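Side-chain contacts in cytochrome C (Marichromatium purpuratum 984, PDB 5LO9), which probably oxidises thiosulfate to tetrathionate, passing the electrons along a row of c-type hemes in a natural fusion of TsdB and TsdA: residues A41-E44 and P45-A49; F497-G501 and E502-V506; D507-V510 and L511-V515. All blocks are in the same frame, centred on the assembly; numbering follows the deposited sequence.

Contact 1 of 3, residues A41-E44 and P45-A49; sequences AGLE and PAYLA. With HEC (heme c), chain C.
Leu43 packs against Leu48 and Tyr47 where a loop enters a helix, and these three side chains form the close side of a local cap contact that places a helix start beside a heme propionate. The two leucines cross at about a right angle, with CD2 of Leu43 3.9 Å from CD2 of Leu48, while the same CD2 of Leu43 meets CE2 of Tyr47 at 4.0 Å. The carbonyl O of Glu44 accepts from Leu48 N at 3.1 Å, and more weakly from Tyr47 N. Tyr47 has its CG anti to the backbone N (chi1 175°), which turns the ring toward heme c and brings OH to 3.0 Å from heme O2A. A phenylalanine here would keep the ring beside Leu43 but would probably take away the hydroxyl that lies beside the heme propionates. CD2 of Leu48 lies 3.7 Å from the heme methyl CMA. The outer side is looser: Glu44, at the N-cap position, is exposed and folds back at chi2 so that OE1 passes 3.7 Å from CD of Pro45. Beyond the contact, Leu48 and Ala49 pack on helix 74-86, and Tyr47 reaches the loop residues Pro137 and Arg159.

Contact 2 of 3, residues F497-G501 and E502-V506; sequences FDLYG and EPLGV
Leu499 and Leu504 meet methyl to methyl, their side chains crossing at about a right angle, with CD1 of Leu499 4.0 Å from CD1 of Leu504. In both residues CG stands anti to the carbonyl carbon, beside the backbone N (chi1 -50° in Leu499, -53° in Leu504). Leu499 opens a reverse turn, and Leu504, two residues past its end, comes back to meet it. That turn, type II from Leu499 to Glu502, is the centre of the contact. Glu502 N donates to Leu499 O at 3.0 Å, approaching from above the carbonyl plane, 48° out of it. Gly501 occupies the third position of the turn with positive phi, where a CB would be pressed against the carbonyl O of Tyr500. The side chain of Glu502 lies over the same carbonyl as its N-H: CB comes to 3.4 Å and CG to 3.5 Å from Leu499 O before the chain bends at chi2.

Tyr500 points away from the following segment. Its ring stacks on His493 and meets Trp432 edge-to-face, and its OH bonds to Gln477. Just before the turn, Asp498 OD2 accepts from Tyr500 N at 3.1 Å in an Asx turn, met nearly along its C-O axis, while OD1 bonds to His493 ND1. The chemistry is thus divided: one backbone bond closes the turn, and a small methyl touch lies beside it; OD2 holds the local Asx turn, while OD1 of Asp498 and the hydroxyl of Tyr500 link the tail to His493 and Gln477.

Contact 3 of 3, residues D507-V510 and L511-V515; sequences DGAV and LGQGV. With EDO (1,2-ethanediol), chain Y.
Gln513 reaches back to Val510, its side-chain amide bonding the backbone carbonyl three residues earlier, in a side-chain-to-main-chain closure of a non-regular loop near the modelled C-terminus. It is a compact example of how a chain without helix or strand can keep a defined bend.

The polar interactions come first. NE2 of Gln513 donates to Val510 O at 3.0 Å, with an N-H...O angle of 153°. The acceptor lies close to the amide plane of Gln513, and seen from the carbonyl the donor is tilted 20° from its plane. On the other branch of the amide, OE1 has O1 of an ethanediol molecule, probably from the crystallisation liquor, at 3.5 Å in a weak hydrogen bond.

The remaining contacts are packing of carbon against polar atoms. Gln513 crosses Val510 at about a right angle, and CG of Gln513 lies 3.3 Å from Val510 O, so its aliphatic part as well as its amide borders that carbonyl. Ala509 adds its CB, 4.2 Å from NE2 of Gln513, on the exposed side. Leu511 turns the other way: its side chain is buried against Trp432 and Leu504, whereas Gln513 remains at the surface.

Side-chain-to-backbone bonds from Glu474 hold the next residues. Its carboxylate accepts from three backbone N-H groups, those of Gly512 and Gln513 on OE2 and that of Gly514 on OE1. Gly512, with phi 116°, takes a conformation in which a CB would press on the carbonyl O of Leu511. At the Val510 end, CG2 occupies the position between the backbone N and the carbonyl carbon, and this is the methyl that faces Gln513, with CG2 3.3 Å from NE2.

How the contacts relate
The three contacts follow one another along the chain without overlap but belong to two separate regions. Contact 1 lies at the start of helix 45-57 in the N-terminal cytochrome c portion, its centre about 41 Å from that of contact 2 and about 39 Å from that of contact 3. Contacts 2 and 3 both belong to the irregular tail after helix 485-492, with centres only about 7 Å apart. Their backbones meet in two probable hydrogen bonds, Gly501 N to Leu511 O and Glu502 O to Leu511 N, each 2.8 Å. Gln477 also joins them, meeting Tyr500 OH and Gly512 O. Contact 1 therefore borders the hemes directly, whereas the tail pair is structural packing away from the annotated sites.

Contact 1 of 3, residues A41-E44 and P45-A49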
ATOM      1  N   ALA A  41      40.253  29.003 -10.875  1.00 52.31           N
ATOM      2  CA  ALA A  41      40.865  27.753 -11.330  1.00 55.39           C
ATOM      3  C   ALA A  41      39.817  26.683 -11.633  1.00 52.66           C
ATOM      4  O   ALA A  41      39.058  26.265 -10.749  1.00 52.30           O
ATOM      5  CB  ALA A  41      41.828  27.243 -10.266  1.00 57.53           C
ATOM      6  N   GLY A  42      39.806  26.208 -12.876  1.00 53.08           N
ATOM      7  CA  GLY A  42      38.885  25.184 -13.294  1.00 50.69           C
ATOM      8  C   GLY A  42      37.536  25.661 -13.763  1.00 50.00           C
ATOM      9  O   GLY A  42      36.725  24.825 -14.198  1.00 47.33           O
ATOM     10  N   LEU A  43      37.249  26.959 -13.681  1.00 49.63           N
ATOM     11  CA  LEU A  43      35.972  27.447 -14.178  1.00 47.72           C
ATOM     12  C   LEU A  43      35.935  27.314 -15.694  1.00 38.04           C
ATOM     13  O   LEU A  43      36.960  27.382 -16.364  1.00 44.97           O
ATOM     14  CB  LEU A  43      35.736  28.897 -13.745  1.00 51.59           C
ATOM     15  CG  LEU A  43      35.017  29.081 -12.401  1.00 47.54           C
ATOM     16  CD1 LEU A  43      35.771  28.424 -11.253  1.00 45.04           C
ATOM     17  CD2 LEU A  43      34.832  30.551 -12.117  1.00 53.40           C
ATOM     18  N   GLU A  44      34.738  27.148 -16.234  1.00 38.95           N
ATOM     19  CA  GLU A  44      34.607  26.956 -17.668  1.00 41.12           C
ATOM     20  C   GLU A  44      35.134  28.191 -18.400  1.00 47.28           C
ATOM     21  O   GLU A  44      34.741  29.318 -18.065  1.00 55.06           O
ATOM     22  CB  GLU A  44      33.146  26.705 -18.014  1.00 44.03           C
ATOM     23  CG  GLU A  44      32.663  25.301 -17.739  1.00 53.38           C
ATOM     24  CD  GLU A  44      32.978  24.282 -18.827  1.00 61.46           C
ATOM     25  OE1 GLU A  44      33.605  24.625 -19.866  1.00 67.59           O
ATOM     26  OE2 GLU A  44      32.575  23.119 -18.614  1.00 61.54           O
ATOM     27  N   PRO A  45      36.029  28.036 -19.375  1.00 49.45           N
ATOM     28  CA  PRO A  45      36.572  29.223 -20.069  1.00 58.22           C
ATOM     29  C   PRO A  45      35.523  30.154 -20.645  1.00 43.07           C
ATOM     30  O   PRO A  45      35.687  31.378 -20.540  1.00 47.71           O
ATOM     31  CB  PRO A  45      37.446  28.615 -21.181  1.00 44.70           C
ATOM     32  CG  PRO A  45      37.840  27.328 -20.641  1.00 47.55           C
ATOM     33  CD  PRO A  45      36.641  26.807 -19.879  1.00 52.04           C
ATOM     34  N   ALA A  46      34.441  29.628 -21.220  1.00 32.51           N
ATOM     35  CA  ALA A  46      33.405  30.525 -21.724  1.00 32.65           C
ATOM     36  C   ALA A  46      32.802  31.359 -20.614  1.00 38.49           C
ATOM     37  O   ALA A  46      32.382  32.501 -20.860  1.00 38.06           O
ATOM     38  CB  ALA A  46      32.270  29.773 -22.392  1.00 26.92           C
ATOM     39  N   TYR A  47      32.692  30.788 -19.407  1.00 37.87           N
ATOM     40  CA  TYR A  47      32.094  31.528 -18.305  1.00 39.93           C
ATOM     41  C   TYR A  47      33.012  32.663 -17.891  1.00 40.39           C
ATOM     42  O   TYR A  47      32.570  33.814 -17.765  1.00 38.53           O
ATOM     43  CB  TYR A  47      31.793  30.607 -17.130  1.00 31.72           C
ATOM     44  CG  TYR A  47      31.289  31.368 -15.929  1.00 29.87           C
ATOM     45  CD1 TYR A  47      29.954  31.773 -15.832  1.00 39.16           C
ATOM     46  CD2 TYR A  47      32.158  31.719 -14.897  1.00 31.26           C
ATOM     47  CE1 TYR A  47      29.490  32.507 -14.707  1.00 33.88           C
ATOM     48  CE2 TYR A  47      31.718  32.453 -13.818  1.00 39.61           C
ATOM     49  CZ  TYR A  47      30.399  32.853 -13.732  1.00 37.00           C
ATOM     50  OH  TYR A  47      30.038  33.588 -12.637  1.00 40.17           O
ATOM     51  N   LEU A  48      34.307  32.370 -17.731  1.00 35.65           N
ATOM     52  CA  LEU A  48      35.252  33.414 -17.353  1.00 36.95           C
ATOM     53  C   LEU A  48      35.197  34.564 -18.352  1.00 40.77           C
ATOM     54  O   LEU A  48      35.078  35.737 -17.982  1.00 35.76           O
ATOM     55  CB  LEU A  48      36.657  32.831 -17.275  1.00 40.64           C
ATOM     56  CG  LEU A  48      36.931  31.804 -16.187  1.00 47.13           C
ATOM     57  CD1 LEU A  48      38.313  31.093 -16.424  1.00 43.07           C
ATOM     58  CD2 LEU A  48      36.825  32.477 -14.792  1.00 47.49           C
ATOM     59  N   ALA A  49      35.247  34.239 -19.632  1.00 39.63           N
ATOM     60  CA  ALA A  49      35.212  35.277 -20.639  1.00 36.32           C
ATOM     61  C   ALA A  49      33.911  36.063 -20.588  1.00 41.02           C
ATOM     62  O   ALA A  49      33.911  37.282 -20.788  1.00 47.73           O
ATOM     63  CB  ALA A  49      35.397  34.649 -21.998  1.00 28.88           C
TER
HETATM   64 FE   HEC C1001      39.901  39.472 -10.945  1.00 56.58          FE
HETATM   65  CHA HEC C1001      36.593  38.762 -10.085  1.00 36.11           C
HETATM   66  CHB HEC C1001      39.545  37.570 -13.901  1.00 41.77           C
HETATM   67  CHC HEC C1001      43.098  40.483 -11.986  1.00 46.95           C
HETATM   68  CHD HEC C1001      40.358  41.165  -7.887  1.00 44.06           C
HETATM   69  NA  HEC C1001      38.365  38.361 -11.841  1.00 43.57           N
HETATM   70  C1A HEC C1001      37.123  38.197 -11.338  1.00 42.49           C
HETATM   71  C2A HEC C1001      36.241  37.366 -12.208  1.00 42.36           C
HETATM   72  C3A HEC C1001      37.123  37.035 -13.326  1.00 36.47           C
HETATM   73  C4A HEC C1001      38.409  37.687 -12.995  1.00 38.03           C
HETATM   74  CMA HEC C1001      36.750  36.210 -14.505  1.00 43.78           C
HETATM   75  CAA HEC C1001      34.797  36.937 -12.025  1.00 36.13           C
HETATM   76  CBA HEC C1001      34.842  35.576 -11.358  1.00 39.73           C
HETATM   77  CGA HEC C1001      33.544  34.794 -11.341  1.00 36.79           C
HETATM   78  O1A HEC C1001      33.496  33.784 -10.598  1.00 35.39           O
HETATM   79  O2A HEC C1001      32.569  35.137 -12.043  1.00 39.82           O
HETATM   80  NB  HEC C1001      41.092  39.084 -12.611  1.00 45.64           N
HETATM   81  C1B HEC C1001      40.779  38.305 -13.650  1.00 43.68           C
HETATM   82  C2B HEC C1001      41.843  38.246 -14.660  1.00 39.02           C
HETATM   83  C3B HEC C1001      42.895  39.104 -14.109  1.00 43.56           C
HETATM   84  C4B HEC C1001      42.321  39.581 -12.841  1.00 43.41           C
HETATM   85  CMB HEC C1001      41.827  37.456 -15.919  1.00 46.08           C
HETATM   86  CAB HEC C1001      44.215  39.444 -14.724  1.00 53.47           C
HETATM   87  CBB HEC C1001      43.955  40.084 -16.079  1.00 44.94           C
HETATM   88  NC  HEC C1001      41.432  40.601 -10.088  1.00 45.60           N
HETATM   89  C1C HEC C1001      42.604  40.904 -10.659  1.00 45.63           C
HETATM   90  C2C HEC C1001      43.468  41.714  -9.779  1.00 45.00           C
HETATM   91  C3C HEC C1001      42.674  41.899  -8.570  1.00 47.80           C
HETATM   92  C4C HEC C1001      41.436  41.158  -8.875  1.00 47.61           C
HETATM   93  CMC HEC C1001      44.838  42.201 -10.086  1.00 45.27           C
HETATM   94  CAC HEC C1001      42.994  42.639  -7.305  1.00 47.77           C
HETATM   95  CBC HEC C1001      43.441  44.035  -7.588  1.00 48.70           C
HETATM   96  ND  HEC C1001      38.699  39.896  -9.298  1.00 43.27           N
HETATM   97  C1D HEC C1001      39.062  40.575  -8.206  1.00 45.25           C
HETATM   98  C2D HEC C1001      37.982  40.697  -7.218  1.00 45.86           C
HETATM   99  C3D HEC C1001      36.868  39.998  -7.837  1.00 39.17           C
HETATM  100  C4D HEC C1001      37.417  39.548  -9.143  1.00 39.15           C
HETATM  101  CMD HEC C1001      38.016  41.389  -5.896  1.00 49.29           C
HETATM  102  CAD HEC C1001      35.485  39.888  -7.266  1.00 43.12           C
HETATM  103  CBD HEC C1001      34.686  40.921  -8.062  1.00 39.09           C
HETATM  104  CGD HEC C1001      33.256  40.993  -7.616  1.00 43.27           C
HETATM  105  O1D HEC C1001      32.358  41.324  -8.443  1.00 52.05           O
HETATM  106  O2D HEC C1001      33.055  40.740  -6.416  1.00 40.57           O

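Contact 2 of 3, residues F497-G501 and E502-V506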
ATOM      1  N   PHE A 497      -3.766  13.395 -29.279  1.00 52.23           N
ATOM      2  CA  PHE A 497      -2.651  13.984 -28.551  1.00 48.19           C
ATOM      3  C   PHE A 497      -1.441  13.084 -28.489  1.00 41.47           C
ATOM      4  O   PHE A 497      -0.569  13.324 -27.662  1.00 48.12           O
ATOM      5  CB  PHE A 497      -3.056  14.332 -27.122  1.00 51.42           C
ATOM      6  CG  PHE A 497      -4.275  15.221 -27.030  1.00 55.72           C
ATOM      7  CD1 PHE A 497      -4.192  16.569 -27.333  1.00 59.77           C
ATOM      8  CD2 PHE A 497      -5.488  14.717 -26.629  1.00 56.39           C
ATOM      9  CE1 PHE A 497      -5.302  17.376 -27.264  1.00 60.03           C
ATOM     10  CE2 PHE A 497      -6.595  15.520 -26.562  1.00 47.40           C
ATOM     11  CZ  PHE A 497      -6.504  16.844 -26.874  1.00 51.08           C
ATOM     12  N   ASP A 498      -1.395  12.035 -29.303  1.00 53.30           N
ATOM     13  CA  ASP A 498      -0.310  11.047 -29.322  1.00 50.63           C
ATOM     14  C   ASP A 498       0.205  11.060 -30.760  1.00 50.77           C
ATOM     15  O   ASP A 498      -0.521  10.703 -31.697  1.00 59.46           O
ATOM     16  CB  ASP A 498      -0.813   9.649 -28.870  1.00 46.20           C
ATOM     17  CG  ASP A 498       0.325   8.691 -28.512  1.00 49.27           C
ATOM     18  OD1 ASP A 498       0.215   7.822 -27.563  1.00 35.79           O
ATOM     19  OD2 ASP A 498       1.351   8.836 -29.212  1.00 47.68           O
ATOM     20  N   LEU A 499       1.449  11.477 -30.944  1.00 52.19           N
ATOM     21  CA  LEU A 499       1.994  11.604 -32.287  1.00 44.48           C
ATOM     22  C   LEU A 499       2.698  10.349 -32.754  1.00 45.62           C
ATOM     23  O   LEU A 499       3.239  10.344 -33.860  1.00 50.36           O
ATOM     24  CB  LEU A 499       2.969  12.781 -32.387  1.00 49.33           C
ATOM     25  CG  LEU A 499       2.497  14.129 -31.851  1.00 48.11           C
ATOM     26  CD1 LEU A 499       3.547  15.231 -32.121  1.00 48.06           C
ATOM     27  CD2 LEU A 499       1.171  14.486 -32.410  1.00 40.07           C
ATOM     28  N   TYR A 500       2.715   9.296 -31.942  1.00 55.19           N
ATOM     29  CA  TYR A 500       3.295   8.033 -32.372  1.00 47.47           C
ATOM     30  C   TYR A 500       2.574   7.563 -33.625  1.00 51.10           C
ATOM     31  O   TYR A 500       1.339   7.531 -33.670  1.00 57.38           O
ATOM     32  CB  TYR A 500       3.184   6.997 -31.244  1.00 40.73           C
ATOM     33  CG  TYR A 500       3.868   5.678 -31.514  1.00 44.52           C
ATOM     34  CD1 TYR A 500       5.132   5.416 -30.987  1.00 49.98           C
ATOM     35  CD2 TYR A 500       3.277   4.702 -32.316  1.00 41.96           C
ATOM     36  CE1 TYR A 500       5.788   4.183 -31.229  1.00 49.78           C
ATOM     37  CE2 TYR A 500       3.916   3.462 -32.553  1.00 42.19           C
ATOM     38  CZ  TYR A 500       5.170   3.210 -32.011  1.00 45.82           C
ATOM     39  OH  TYR A 500       5.822   2.010 -32.252  1.00 37.85           O
ATOM     40  N   GLY A 501       3.350   7.245 -34.662  1.00 53.97           N
ATOM     41  CA  GLY A 501       2.807   6.797 -35.919  1.00 55.63           C
ATOM     42  C   GLY A 501       2.542   7.884 -36.942  1.00 51.04           C
ATOM     43  O   GLY A 501       2.480   7.580 -38.143  1.00 56.52           O
ATOM     44  N   GLU A 502       2.333   9.128 -36.497  1.00 48.66           N
ATOM     45  CA  GLU A 502       2.128  10.242 -37.420  1.00 57.84           C
ATOM     46  C   GLU A 502       3.401  10.494 -38.243  1.00 58.18           C
ATOM     47  O   GLU A 502       4.526  10.234 -37.783  1.00 48.58           O
ATOM     48  CB  GLU A 502       1.761  11.527 -36.668  1.00 60.96           C
ATOM     49  CG  GLU A 502       0.525  11.447 -35.784  1.00 69.20           C
ATOM     50  CD  GLU A 502      -0.761  11.226 -36.552  1.00 78.16           C
ATOM     51  OE1 GLU A 502      -0.802  11.532 -37.770  1.00 80.66           O
ATOM     52  OE2 GLU A 502      -1.725  10.719 -35.924  1.00 86.10           O
ATOM     53  N   PRO A 503       3.237  11.070 -39.603  1.00 56.53           N
ATOM     54  CA  PRO A 503       4.396  11.246 -40.496  1.00 60.67           C
ATOM     55  C   PRO A 503       5.104  12.582 -40.286  1.00 59.29           C
ATOM     56  O   PRO A 503       5.133  13.435 -41.170  1.00 57.14           O
ATOM     57  CB  PRO A 503       3.749  11.146 -41.881  1.00 43.48           C
ATOM     58  CG  PRO A 503       2.444  11.709 -41.698  1.00 42.26           C
ATOM     59  CD  PRO A 503       1.989  11.443 -40.285  1.00 48.82           C
ATOM     60  N   LEU A 504       5.680  12.758 -39.088  1.00 62.84           N
ATOM     61  CA  LEU A 504       6.268  14.029 -38.665  1.00 57.96           C
ATOM     62  C   LEU A 504       7.755  13.938 -38.397  1.00 49.21           C
ATOM     63  O   LEU A 504       8.314  14.878 -37.815  1.00 48.94           O
ATOM     64  CB  LEU A 504       5.593  14.543 -37.399  1.00 54.64           C
ATOM     65  CG  LEU A 504       4.074  14.645 -37.465  1.00 61.65           C
ATOM     66  CD1 LEU A 504       3.462  14.850 -36.081  1.00 58.12           C
ATOM     67  CD2 LEU A 504       3.735  15.796 -38.358  1.00 56.68           C
ATOM     68  N   GLY A 505       8.411  12.865 -38.839  1.00 50.45           N
ATOM     69  CA  GLY A 505       9.827  12.665 -38.606  1.00 52.88           C
ATOM     70  C   GLY A 505      10.673  13.305 -39.689  1.00 64.87           C
ATOM     71  O   GLY A 505      10.228  14.188 -40.433  1.00 66.09           O
ATOM     72  N   VAL A 506      11.925  12.845 -39.768  1.00 69.58           N
ATOM     73  CA  VAL A 506      12.848  13.325 -40.793  1.00 71.33           C
ATOM     74  C   VAL A 506      12.321  12.958 -42.170  1.00 69.23           C
ATOM     75  O   VAL A 506      12.028  11.786 -42.445  1.00 61.14           O
ATOM     76  CB  VAL A 506      14.253  12.749 -40.573  1.00 56.23           C
ATOM     77  CG1 VAL A 506      15.163  13.099 -41.765  1.00 56.35           C
ATOM     78  CG2 VAL A 506      14.810  13.268 -39.277  1.00 57.79           C
TER

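Contact 3 of 3, residues D507-V510 and L511-V515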
ATOM      1  N   ASP A 507      12.198  13.970 -43.042  1.00 67.02           N
ATOM      2  CA  ASP A 507      11.678  13.795 -44.407  1.00 67.44           C
ATOM      3  C   ASP A 507      10.320  13.089 -44.382  1.00 72.62           C
ATOM      4  O   ASP A 507       9.961  12.311 -45.282  1.00 59.41           O
ATOM      5  CB  ASP A 507      12.703  13.074 -45.292  1.00 70.35           C
ATOM      6  CG  ASP A 507      13.930  13.963 -45.585  1.00 75.96           C
ATOM      7  OD1 ASP A 507      13.702  15.121 -46.018  1.00 86.62           O
ATOM      8  OD2 ASP A 507      15.101  13.543 -45.359  1.00 69.25           O
ATOM      9  N   GLY A 508       9.554  13.408 -43.332  1.00 70.15           N
ATOM     10  CA  GLY A 508       8.207  12.915 -43.129  1.00 58.64           C
ATOM     11  C   GLY A 508       8.071  11.442 -42.847  1.00 56.08           C
ATOM     12  O   GLY A 508       6.967  10.913 -42.994  1.00 58.06           O
ATOM     13  N   ALA A 509       9.135  10.772 -42.395  1.00 54.03           N
ATOM     14  CA  ALA A 509       8.997   9.392 -41.929  1.00 63.48           C
ATOM     15  C   ALA A 509       8.075   9.334 -40.723  1.00 55.65           C
ATOM     16  O   ALA A 509       7.972  10.291 -39.942  1.00 57.06           O
ATOM     17  CB  ALA A 509      10.343   8.784 -41.526  1.00 53.76           C
ATOM     18  N   VAL A 510       7.414   8.188 -40.553  1.00 47.08           N
ATOM     19  CA  VAL A 510       6.520   8.054 -39.412  1.00 56.03           C
ATOM     20  C   VAL A 510       7.328   8.062 -38.127  1.00 53.32           C
ATOM     21  O   VAL A 510       8.439   7.508 -38.052  1.00 43.91           O
ATOM     22  CB  VAL A 510       5.637   6.802 -39.504  1.00 45.17           C
ATOM     23  CG1 VAL A 510       4.866   6.864 -40.781  1.00 55.57           C
ATOM     24  CG2 VAL A 510       6.473   5.536 -39.394  1.00 44.68           C
ATOM     25  N   LEU A 511       6.780   8.748 -37.129  1.00 51.46           N
ATOM     26  CA  LEU A 511       7.331   8.714 -35.791  1.00 48.52           C
ATOM     27  C   LEU A 511       7.042   7.363 -35.171  1.00 47.98           C
ATOM     28  O   LEU A 511       5.975   6.771 -35.379  1.00 49.25           O
ATOM     29  CB  LEU A 511       6.710   9.816 -34.923  1.00 46.51           C
ATOM     30  CG  LEU A 511       7.141  11.253 -35.187  1.00 47.65           C
ATOM     31  CD1 LEU A 511       6.330  12.296 -34.443  1.00 45.71           C
ATOM     32  CD2 LEU A 511       8.603  11.353 -34.799  1.00 52.08           C
ATOM     33  N   GLY A 512       7.991   6.885 -34.390  1.00 50.81           N
ATOM     34  CA  GLY A 512       7.764   5.690 -33.601  1.00 55.45           C
ATOM     35  C   GLY A 512       8.657   4.548 -34.012  1.00 46.97           C
ATOM     36  O   GLY A 512       8.306   3.390 -33.782  1.00 48.35           O
ATOM     37  N   GLN A 513       9.833   4.884 -34.562  1.00 45.12           N
ATOM     38  CA  GLN A 513      10.832   3.917 -34.985  1.00 48.31           C
ATOM     39  C   GLN A 513      11.927   3.675 -33.962  1.00 43.55           C
ATOM     40  O   GLN A 513      12.584   2.626 -34.020  1.00 47.70           O
ATOM     41  CB  GLN A 513      11.487   4.398 -36.279  1.00 51.26           C
ATOM     42  CG  GLN A 513      10.489   5.072 -37.185  1.00 57.66           C
ATOM     43  CD  GLN A 513      10.614   4.647 -38.613  1.00 60.10           C
ATOM     44  OE1 GLN A 513      11.482   3.845 -38.978  1.00 56.89           O
ATOM     45  NE2 GLN A 513       9.720   5.168 -39.441  1.00 55.14           N
ATOM     46  N   GLY A 514      12.120   4.583 -33.020  1.00 44.84           N
ATOM     47  CA  GLY A 514      13.181   4.418 -32.036  1.00 54.30           C
ATOM     48  C   GLY A 514      14.504   5.003 -32.492  1.00 46.14           C
ATOM     49  O   GLY A 514      14.574   5.899 -33.332  1.00 50.63           O
ATOM     50  N   VAL A 515      15.571   4.492 -31.888  1.00 53.89           N
ATOM     51  CA  VAL A 515      16.919   5.024 -32.068  1.00 51.23           C
ATOM     52  C   VAL A 515      17.980   3.983 -32.494  1.00 53.00           C
ATOM     53  O   VAL A 515      18.607   4.107 -33.567  1.00 73.94           O
ATOM     54  CB  VAL A 515      17.309   5.704 -30.766  1.00 59.69           C
ATOM     55  CG1 VAL A 515      16.420   6.937 -30.546  1.00 51.73           C
ATOM     56  CG2 VAL A 515      17.116   4.743 -29.595  1.00 50.18           C
TER
HETATM   57  C1  EDO Y1023      10.511   0.498 -37.912  1.00 61.96           C
HETATM   58  O1  EDO Y1023      10.792   0.432 -39.310  1.00 73.57           O
HETATM   59  C2  EDO Y1023      11.171  -0.709 -37.260  1.00 66.01           C
HETATM   60  O2  EDO Y1023      12.055  -0.248 -36.235  1.00 66.00           O